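PDB 7KFL: myosin-17, which probably recruits cargo through its globular tail, here the cargo-binding domain of a plant class XI myosin motor. Local coordinates for residues Pro180-Cys185 / Ser248-Gln253; Ile186-Thr191 / Gln209-His214; Gln253-Leu258 / Tyr336-Met341; Ala275-Leu280 / Arg300-Ala305. All coordinates share one frame; numbering follows the deposited sequence.

How the contacts relate
The four contacts lie on the same side of the chain's centre. Contacts 1 and 3 both use helix 236-260, and contacts 2 and 4 border it. The segments of contacts 1 and 3, centred about 14 Å apart, meet at Gln253, which touches across contact 1 but not contact 3. Contact 4, centred about 11 Å from contact 1, is joined to it by a hydrogen bond from Ile302 N to Asn251 OD1 (3.1 Å). Contact 2 lies about 12 Å from contact 1, where His214 packs on Leu184, and its Ile186 CD1 meets Gln253 O at 3.6 Å; it is about 15 Å from contact 4. The longest spacing between centres, about 18 Å, separates contacts 2 and 3.

Contact 1 of 4, residues Pro180-Cys185 / Ser248-Gln253; sequences PLLGLC and SFINVQ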
# COMPACT_ATOMS: atom_id res chain seq x y z
N PRO A 180 14.08 5.29 6.44
CA PRO A 180 15.48 5.45 6.84
C PRO A 180 16.45 4.52 6.09
O PRO A 180 17.59 4.91 5.91
CB PRO A 180 15.49 5.10 8.34
CG PRO A 180 14.05 5.21 8.77
CD PRO A 180 13.25 4.81 7.55
N LEU A 181 15.98 3.34 5.67
CA LEU A 181 16.80 2.33 4.93
C LEU A 181 17.09 2.84 3.52
O LEU A 181 18.25 2.72 3.07
CB LEU A 181 16.05 0.99 4.89
CG LEU A 181 15.66 0.39 6.24
CD1 LEU A 181 14.92 -0.93 6.04
CD2 LEU A 181 16.88 0.19 7.13
N LEU A 182 16.07 3.39 2.84
CA LEU A 182 16.22 4.08 1.53
C LEU A 182 17.11 5.31 1.74
O LEU A 182 17.98 5.57 0.88
CB LEU A 182 14.84 4.45 0.99
CG LEU A 182 13.94 3.27 0.62
CD1 LEU A 182 12.50 3.72 0.42
CD2 LEU A 182 14.46 2.55 -0.61
N GLY A 183 16.93 6.01 2.87
CA GLY A 183 17.80 7.11 3.32
C GLY A 183 19.27 6.72 3.29
O GLY A 183 20.09 7.55 2.86
N LEU A 184 19.59 5.49 3.71
CA LEU A 184 20.98 4.95 3.75
C LEU A 184 21.39 4.45 2.36
O LEU A 184 22.58 4.59 2.02
CB LEU A 184 21.08 3.84 4.80
CG LEU A 184 20.89 4.29 6.26
CD1 LEU A 184 20.79 3.08 7.18
CD2 LEU A 184 22.02 5.20 6.71
N CYS A 185 20.46 3.88 1.58
CA CYS A 185 20.68 3.46 0.17
C CYS A 185 21.11 4.66 -0.68
O CYS A 185 22.03 4.51 -1.49
CB CYS A 185 19.43 2.83 -0.45
SG CYS A 185 19.12 1.13 0.09
N SER A 248 5.58 1.91 -5.29
CA SER A 248 5.37 3.30 -5.79
C SER A 248 6.26 4.27 -5.01
O SER A 248 7.02 5.02 -5.64
CB SER A 248 3.91 3.69 -5.72
OG SER A 248 3.76 5.06 -5.35
N PHE A 249 6.19 4.23 -3.67
CA PHE A 249 6.99 5.07 -2.74
C PHE A 249 8.49 4.82 -2.98
O PHE A 249 9.25 5.81 -3.08
CB PHE A 249 6.58 4.78 -1.29
CG PHE A 249 7.50 5.34 -0.24
CD1 PHE A 249 7.46 6.69 0.09
CD2 PHE A 249 8.39 4.52 0.43
CE1 PHE A 249 8.30 7.20 1.07
CE2 PHE A 249 9.23 5.03 1.41
CZ PHE A 249 9.18 6.37 1.73
N ILE A 250 8.90 3.56 -3.07
CA ILE A 250 10.33 3.16 -3.30
C ILE A 250 10.79 3.74 -4.64
O ILE A 250 11.87 4.38 -4.67
CB ILE A 250 10.50 1.63 -3.23
CG1 ILE A 250 10.43 1.12 -1.79
CG2 ILE A 250 11.79 1.19 -3.92
CD1 ILE A 250 10.22 -0.37 -1.67
N ASN A 251 10.00 3.53 -5.69
CA ASN A 251 10.28 4.01 -7.07
C ASN A 251 10.54 5.52 -7.05
O ASN A 251 11.48 5.96 -7.73
CB ASN A 251 9.12 3.70 -8.02
CG ASN A 251 9.37 4.22 -9.41
OD1 ASN A 251 10.23 3.70 -10.13
ND2 ASN A 251 8.65 5.26 -9.80
N VAL A 252 9.73 6.26 -6.30
CA VAL A 252 9.76 7.75 -6.18
C VAL A 252 11.07 8.16 -5.48
O VAL A 252 11.78 9.01 -6.04
CB VAL A 252 8.52 8.26 -5.42
CG1 VAL A 252 8.68 9.70 -4.94
CG2 VAL A 252 7.27 8.12 -6.27
N GLN A 253 11.35 7.59 -4.31
CA GLN A 253 12.51 7.96 -3.45
C GLN A 253 13.82 7.76 -4.22
O GLN A 253 14.68 8.66 -4.16
CB GLN A 253 12.49 7.14 -2.16
CG GLN A 253 11.34 7.51 -1.23
CD GLN A 253 11.43 8.94 -0.77
OE1 GLN A 253 12.49 9.41 -0.35
NE2 GLN A 253 10.33 9.66 -0.87
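The Phe249 ring meets Leu182 obliquely: the leucine's CD1 comes to 3.7 Å from the ring atom CE2. One face of the ring is overlain from within its own helix, where Gln253 CG stands 3.8 Å above the plane, displaced toward the rim. Leu182 reaches across with CG beside its backbone N (chi1 -66°), and the same methyl CD1 also meets Ile250, crossing that side chain at about a right angle with CG1 4.0 Å away. Gln253 adds its CB, 4.3 Å from Leu182 CD1, at the partly exposed border. A single methyl therefore fits among three residues spaced over one turn of the facing helix, and the join is purely apolar. Phe249 and Ile250 also pack on Ile178, one turn earlier on helix 150-186, while Ile218 of helix 205-231 covers another part of Leu182. The two segment axes approach to 11.1 Å and run nearly in the same direction, 30° apart. This shallow, parallel packing of long helices, a single leucine set against phenylalanine and isoleucine of the other helix, is characteristic of the elongated helical bundle of myosin globular tails, here where helix 150-186 meets the DIL region.

Contact 2 of 4, residues Ile186-Thr191 / Gln209-His214; sequences IQAPRT and QALIAH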
# COMPACT_ATOMS: atom_id res chain seq x y z
N ILE A 186 20.46 5.82 -0.49
CA ILE A 186 20.67 7.06 -1.29
C ILE A 186 21.96 7.76 -0.82
O ILE A 186 22.54 8.52 -1.62
CB ILE A 186 19.43 7.97 -1.20
CG1 ILE A 186 18.21 7.30 -1.83
CG2 ILE A 186 19.69 9.34 -1.83
CD1 ILE A 186 16.88 7.94 -1.47
N GLN A 187 22.41 7.49 0.41
CA GLN A 187 23.66 8.07 1.00
C GLN A 187 24.88 7.21 0.64
O GLN A 187 25.99 7.61 1.04
CB GLN A 187 23.53 8.19 2.52
CG GLN A 187 22.71 9.37 2.99
CD GLN A 187 22.48 9.34 4.48
OE1 GLN A 187 23.41 9.16 5.27
NE2 GLN A 187 21.23 9.51 4.89
N ALA A 188 24.68 6.10 -0.07
CA ALA A 188 25.73 5.12 -0.43
C ALA A 188 26.89 5.80 -1.17
O ALA A 188 28.04 5.51 -0.88
CB ALA A 188 25.14 3.98 -1.24
N PRO A 189 26.63 6.70 -2.15
CA PRO A 189 27.70 7.46 -2.79
C PRO A 189 28.53 8.27 -1.79
O PRO A 189 29.74 8.24 -1.87
CB PRO A 189 26.95 8.39 -3.76
CG PRO A 189 25.68 7.63 -4.05
CD PRO A 189 25.31 7.03 -2.71
N ARG A 190 27.86 8.96 -0.86
CA ARG A 190 28.50 9.83 0.17
C ARG A 190 29.18 8.97 1.24
O ARG A 190 30.23 9.40 1.76
CB ARG A 190 27.47 10.79 0.78
CG ARG A 190 27.07 11.94 -0.14
CD ARG A 190 25.88 12.72 0.38
NE ARG A 190 26.13 13.30 1.70
CZ ARG A 190 26.82 14.42 1.93
NH1 ARG A 190 27.36 15.10 0.93
NH2 ARG A 190 26.98 14.85 3.17
N THR A 191 28.62 7.79 1.54
CA THR A 191 29.16 6.81 2.53
C THR A 191 30.46 6.20 1.99
O THR A 191 31.34 5.89 2.82
CB THR A 191 28.13 5.72 2.87
OG1 THR A 191 26.89 6.35 3.17
CG2 THR A 191 28.56 4.86 4.04
N GLN A 209 29.43 -4.05 0.26
CA GLN A 209 28.53 -5.17 0.65
C GLN A 209 27.74 -4.78 1.92
O GLN A 209 26.59 -5.23 2.05
CB GLN A 209 29.34 -6.46 0.83
CG GLN A 209 28.52 -7.66 1.30
CD GLN A 209 27.41 -8.05 0.36
OE1 GLN A 209 27.60 -8.15 -0.85
NE2 GLN A 209 26.23 -8.29 0.92
N ALA A 210 28.33 -3.96 2.80
CA ALA A 210 27.67 -3.42 4.01
C ALA A 210 26.50 -2.51 3.62
O ALA A 210 25.53 -2.43 4.39
CB ALA A 210 28.67 -2.67 4.87
N LEU A 211 26.61 -1.84 2.46
CA LEU A 211 25.56 -0.94 1.91
C LEU A 211 24.53 -1.76 1.11
O LEU A 211 23.37 -1.31 1.04
CB LEU A 211 26.23 0.13 1.04
CG LEU A 211 27.24 1.02 1.76
CD1 LEU A 211 27.98 1.92 0.79
CD2 LEU A 211 26.56 1.85 2.84
N ILE A 212 24.93 -2.90 0.55
CA ILE A 212 24.00 -3.86 -0.13
C ILE A 212 23.05 -4.46 0.92
O ILE A 212 21.91 -4.81 0.54
CB ILE A 212 24.78 -4.96 -0.89
CG1 ILE A 212 25.54 -4.39 -2.09
CG2 ILE A 212 23.86 -6.10 -1.30
CD1 ILE A 212 24.70 -4.21 -3.33
N ALA A 213 23.50 -4.58 2.17
CA ALA A 213 22.73 -5.15 3.31
C ALA A 213 21.46 -4.32 3.55
O ALA A 213 20.47 -4.90 4.04
CB ALA A 213 23.60 -5.19 4.55
N HIS A 214 21.49 -3.03 3.23
CA HIS A 214 20.35 -2.08 3.41
C HIS A 214 19.17 -2.51 2.53
O HIS A 214 18.02 -2.41 2.99
CB HIS A 214 20.80 -0.64 3.14
CG HIS A 214 21.77 -0.13 4.16
ND1 HIS A 214 21.72 -0.52 5.48
CD2 HIS A 214 22.79 0.74 4.06
CE1 HIS A 214 22.68 0.09 6.15
NE2 HIS A 214 23.35 0.87 5.30
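Leu211 carries CG beside its backbone N and anti to its carbonyl carbon (chi1 -60°), with the chain extended at chi2 (172°), which holds its two methyls out toward Ala188 and Thr191. Thr191 answers with CG2 anti to the backbone N, the rotation that sends OG1 back along its own helix. The two side chains slide past each other in opposite directions, and Thr191 CG2 lies 3.8 Å from Leu211 CD2. The other methyl, Leu211 CD1, rests on Ala188, 4.1 Å from CB and 4.0 Å from the carbonyl O. Beyond the long helix 150-186 the chain passes through Gln187 into the brief helix 188-191, which packs against helix 205-231 of the helical bundle; the chain joining the two is partly disordered. Swapping Leu211 for an alanine takes away CG and both methyls and would probably open a gap beside Ala188 and leave Thr191 CG2 without its apolar mate. The first turn of helix 188-191 is tied to the Gln187 carbonyl, whose O accepts from both Thr191 N (2.7 Å) and Thr191 OG1 (2.6 Å), the hydroxyl coming from well above the carbonyl plane, 63° out of it. Tyr272 of helix 267-287 packs on Ala188 and hydrogen-bonds through OH to Leu211 O.

Contact 3 of 4, residues Gln253-Leu258 / Tyr336-Met341; sequences QLFNSL and YRISTM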
# COMPACT_ATOMS: atom_id res chain seq x y z
N GLN A 253 11.35 7.59 -4.31
CA GLN A 253 12.51 7.96 -3.45
C GLN A 253 13.82 7.76 -4.22
O GLN A 253 14.68 8.66 -4.16
CB GLN A 253 12.49 7.14 -2.16
CG GLN A 253 11.34 7.51 -1.23
CD GLN A 253 11.43 8.94 -0.77
OE1 GLN A 253 12.49 9.41 -0.35
NE2 GLN A 253 10.33 9.66 -0.87
N LEU A 254 13.96 6.63 -4.93
CA LEU A 254 15.20 6.24 -5.65
C LEU A 254 15.34 7.06 -6.94
O LEU A 254 16.45 7.55 -7.20
CB LEU A 254 15.17 4.74 -5.95
CG LEU A 254 15.23 3.82 -4.73
CD1 LEU A 254 15.15 2.36 -5.15
CD2 LEU A 254 16.49 4.07 -3.91
N PHE A 255 14.26 7.18 -7.72
CA PHE A 255 14.28 7.90 -9.02
C PHE A 255 14.50 9.40 -8.80
O PHE A 255 15.21 10.01 -9.61
CB PHE A 255 12.99 7.67 -9.82
CG PHE A 255 13.00 8.34 -11.16
CD1 PHE A 255 13.66 7.77 -12.24
CD2 PHE A 255 12.38 9.57 -11.35
CE1 PHE A 255 13.68 8.40 -13.47
CE2 PHE A 255 12.40 10.20 -12.58
CZ PHE A 255 13.05 9.61 -13.64
N ASN A 256 13.91 9.97 -7.75
CA ASN A 256 14.03 11.42 -7.43
C ASN A 256 15.48 11.75 -7.05
O ASN A 256 15.92 12.86 -7.38
CB ASN A 256 13.05 11.86 -6.35
CG ASN A 256 11.63 11.99 -6.85
OD1 ASN A 256 11.37 11.94 -8.06
ND2 ASN A 256 10.69 12.18 -5.94
N SER A 257 16.20 10.82 -6.41
CA SER A 257 17.60 11.01 -5.95
C SER A 257 18.55 11.05 -7.16
O SER A 257 19.58 11.76 -7.08
CB SER A 257 18.01 9.96 -4.95
OG SER A 257 18.10 8.68 -5.54
N LEU A 258 18.21 10.35 -8.25
CA LEU A 258 18.97 10.40 -9.53
C LEU A 258 18.87 11.81 -10.13
O LEU A 258 19.88 12.28 -10.68
CB LEU A 258 18.43 9.36 -10.52
CG LEU A 258 18.61 7.89 -10.13
CD1 LEU A 258 18.36 6.99 -11.33
CD2 LEU A 258 19.99 7.63 -9.56
N TYR A 336 17.22 14.43 -19.77
CA TYR A 336 18.15 15.59 -19.92
C TYR A 336 18.94 15.78 -18.62
O TYR A 336 20.18 15.83 -18.70
CB TYR A 336 17.39 16.86 -20.31
CG TYR A 336 18.25 18.09 -20.38
CD1 TYR A 336 19.03 18.37 -21.49
CD2 TYR A 336 18.29 18.99 -19.32
CE1 TYR A 336 19.83 19.50 -21.55
CE2 TYR A 336 19.09 20.12 -19.36
CZ TYR A 336 19.86 20.38 -20.48
OH TYR A 336 20.64 21.50 -20.53
N ARG A 337 18.25 15.87 -17.49
CA ARG A 337 18.86 16.04 -16.14
C ARG A 337 19.86 14.90 -15.91
O ARG A 337 21.03 15.19 -15.59
CB ARG A 337 17.78 16.07 -15.05
CG ARG A 337 18.31 16.04 -13.63
CD ARG A 337 19.27 17.17 -13.32
NE ARG A 337 18.62 18.47 -13.44
CZ ARG A 337 18.01 19.13 -12.46
NH1 ARG A 337 17.94 18.61 -11.24
NH2 ARG A 337 17.46 20.30 -12.70
N ILE A 338 19.42 13.65 -16.07
CA ILE A 338 20.24 12.42 -15.87
C ILE A 338 21.45 12.48 -16.82
O ILE A 338 22.57 12.23 -16.34
CB ILE A 338 19.40 11.14 -16.07
CG1 ILE A 338 18.34 10.99 -14.97
CG2 ILE A 338 20.28 9.90 -16.16
CD1 ILE A 338 17.29 9.94 -15.26
N SER A 339 21.22 12.82 -18.09
CA SER A 339 22.25 12.87 -19.17
C SER A 339 23.30 13.95 -18.88
O SER A 339 24.49 13.69 -19.12
CB SER A 339 21.60 13.08 -20.51
OG SER A 339 20.80 11.96 -20.87
N THR A 340 22.88 15.13 -18.41
CA THR A 340 23.75 16.32 -18.22
C THR A 340 24.47 16.27 -16.87
O THR A 340 25.52 16.92 -16.75
CB THR A 340 22.94 17.62 -18.36
OG1 THR A 340 21.84 17.56 -17.45
CG2 THR A 340 22.44 17.85 -19.77
N MET A 341 23.92 15.55 -15.89
CA MET A 341 24.47 15.45 -14.50
C MET A 341 25.32 14.19 -14.35
O MET A 341 26.06 14.10 -13.35
CB MET A 341 23.33 15.44 -13.48
CG MET A 341 23.71 16.04 -12.14
SD MET A 341 22.26 16.43 -11.13
CE MET A 341 21.62 14.78 -10.83
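This is a sparse apolar contact between the last turns of two helices, 236-260 and 332-341, in the DIL region. Leu258 and Ile338 bring the backbones closest, with 6.8 Å between their CA atoms, and these two residues lose most of the surface hidden here. Their side chains face each other loosely, Leu258 CB standing 4.7 Å from Ile338 CG1. Phe255 swings its ring across with CG anti to the backbone N (chi1 -178°); its CE1 is met obliquely by Ile338 CD1 at 4.3 Å. The pairing joins the C-terminal part of the long bundle helix 236-260 to the short helix 332-341, both within the DIL region. Helix 300-309 touches both, offering Ala305 to Leu258 and Phe308 to Ile338, while His301 makes an edge-to-face ring contact with Phe255. Met341 extends from its helix, bends at chi3 (66°) and turns its methyl CE toward the Leu258 carbonyl, although the modelled separation is too short to be trusted in detail. Arg337 NH1 adds a polar tie by bonding to Leu259 O, just past Leu258 on the facing helix.

Contact 4 of 4, residues Ala275-Leu280 / Arg300-Ala305; sequences AGLAEL and RHIRQA
Leu277 reaches from helix 267-287 to Ile302 and Arg303 on helix 300-309. Its CB points at the facing helix but stays 5.0 Å from Arg303 CG, acting as a stalk; CG, set beside the backbone N (chi1 -67°), is nearer at 4.7 Å from the same Arg303 CG. The fork at CG does the touching. CD1 settles on the root of Arg303, 3.8 Å from CA and 3.9 Å from CG, so it rests as much on backbone as on side chain. CD2 turns to Ile302 and meets its CG2, which faces the leucine, at 4.0 Å, the two side chains crossing at a slant. Beyond CG, Arg303 bends at chi3 (57°) and carries its guanidinium to Trp296, where NH1 bonds to the backbone O and the group also makes a cation-pi contact with the ring; a long, weak ion pair reaches Asp297. Leu254 of helix 236-260 packs on Ile302 as well, placing the contact in a three-helix corner of the DIL region. The aliphatic part of the arginine thus serves as an apolar surface for Leu277, while its charge is engaged by the loop before the helix; the leucine's contact with this pair is van der Waals packing, depending on fit rather than on polar direction.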
# COMPACT_ATOMS: atom_id res chain seq x y z
N ALA A 275 21.66 -3.81 -8.11
CA ALA A 275 21.82 -4.89 -7.11
C ALA A 275 20.61 -4.88 -6.17
O ALA A 275 20.04 -5.97 -5.94
CB ALA A 275 23.11 -4.71 -6.34
N GLY A 276 20.24 -3.70 -5.67
CA GLY A 276 19.06 -3.49 -4.81
C GLY A 276 17.77 -3.94 -5.47
O GLY A 276 16.98 -4.62 -4.80
N LEU A 277 17.57 -3.59 -6.75
CA LEU A 277 16.34 -3.92 -7.52
C LEU A 277 16.19 -5.44 -7.64
O LEU A 277 15.04 -5.91 -7.65
CB LEU A 277 16.40 -3.25 -8.90
CG LEU A 277 16.34 -1.72 -8.91
CD1 LEU A 277 16.42 -1.19 -10.34
CD2 LEU A 277 15.08 -1.20 -8.23
N ALA A 278 17.31 -6.17 -7.73
CA ALA A 278 17.35 -7.65 -7.82
C ALA A 278 16.83 -8.27 -6.51
O ALA A 278 16.13 -9.30 -6.59
CB ALA A 278 18.75 -8.11 -8.13
N GLU A 279 17.15 -7.66 -5.36
CA GLU A 279 16.63 -8.06 -4.03
C GLU A 279 15.10 -7.89 -3.99
O GLU A 279 14.41 -8.82 -3.53
CB GLU A 279 17.28 -7.22 -2.92
CG GLU A 279 18.69 -7.66 -2.57
CD GLU A 279 18.79 -8.86 -1.64
OE1 GLU A 279 17.76 -9.26 -1.06
OE2 GLU A 279 19.91 -9.39 -1.49
N LEU A 280 14.60 -6.74 -4.46
CA LEU A 280 13.15 -6.39 -4.44
C LEU A 280 12.39 -7.24 -5.47
O LEU A 280 11.24 -7.61 -5.18
CB LEU A 280 12.99 -4.89 -4.71
CG LEU A 280 13.65 -3.96 -3.71
CD1 LEU A 280 13.40 -2.50 -4.08
CD2 LEU A 280 13.17 -4.23 -2.29
N ARG A 300 9.23 0.73 -12.62
CA ARG A 300 9.55 0.84 -14.07
C ARG A 300 10.41 2.08 -14.34
O ARG A 300 11.27 1.99 -15.24
CB ARG A 300 8.27 0.83 -14.92
CG ARG A 300 7.29 1.95 -14.63
CD ARG A 300 5.94 1.70 -15.27
NE ARG A 300 4.92 2.64 -14.80
CZ ARG A 300 4.18 3.44 -15.56
NH1 ARG A 300 4.30 3.44 -16.88
NH2 ARG A 300 3.29 4.25 -15.00
N HIS A 301 10.21 3.18 -13.61
CA HIS A 301 11.01 4.43 -13.72
C HIS A 301 12.46 4.17 -13.30
O HIS A 301 13.36 4.34 -14.14
CB HIS A 301 10.43 5.57 -12.87
CG HIS A 301 9.14 6.14 -13.36
ND1 HIS A 301 9.09 7.28 -14.15
CD2 HIS A 301 7.86 5.76 -13.16
CE1 HIS A 301 7.83 7.56 -14.42
NE2 HIS A 301 7.06 6.64 -13.83
N ILE A 302 12.67 3.79 -12.04
CA ILE A 302 14.02 3.59 -11.44
C ILE A 302 14.75 2.48 -12.22
O ILE A 302 15.95 2.66 -12.49
CB ILE A 302 13.97 3.31 -9.92
CG1 ILE A 302 15.37 3.20 -9.31
CG2 ILE A 302 13.14 2.07 -9.60
CD1 ILE A 302 16.23 4.43 -9.50
N ARG A 303 14.05 1.40 -12.58
CA ARG A 303 14.61 0.26 -13.36
C ARG A 303 15.22 0.78 -14.67
O ARG A 303 16.40 0.46 -14.94
CB ARG A 303 13.53 -0.79 -13.63
CG ARG A 303 13.19 -1.65 -12.42
CD ARG A 303 11.85 -2.35 -12.57
NE ARG A 303 11.79 -3.19 -13.76
CZ ARG A 303 10.69 -3.73 -14.26
NH1 ARG A 303 9.51 -3.53 -13.68
NH2 ARG A 303 10.76 -4.47 -15.35
N GLN A 304 14.45 1.56 -15.43
CA GLN A 304 14.85 2.10 -16.76
C GLN A 304 15.97 3.13 -16.59
O GLN A 304 16.94 3.07 -17.37
CB GLN A 304 13.63 2.71 -17.46
CG GLN A 304 12.68 1.66 -18.03
CD GLN A 304 11.40 2.23 -18.57
OE1 GLN A 304 11.35 3.38 -19.03
NE2 GLN A 304 10.34 1.44 -18.54
N ALA A 305 15.85 4.02 -15.60
CA ALA A 305 16.86 5.05 -15.24
C ALA A 305 18.19 4.38 -14.90
O ALA A 305 19.24 4.85 -15.38
CB ALA A 305 16.36 5.90 -14.10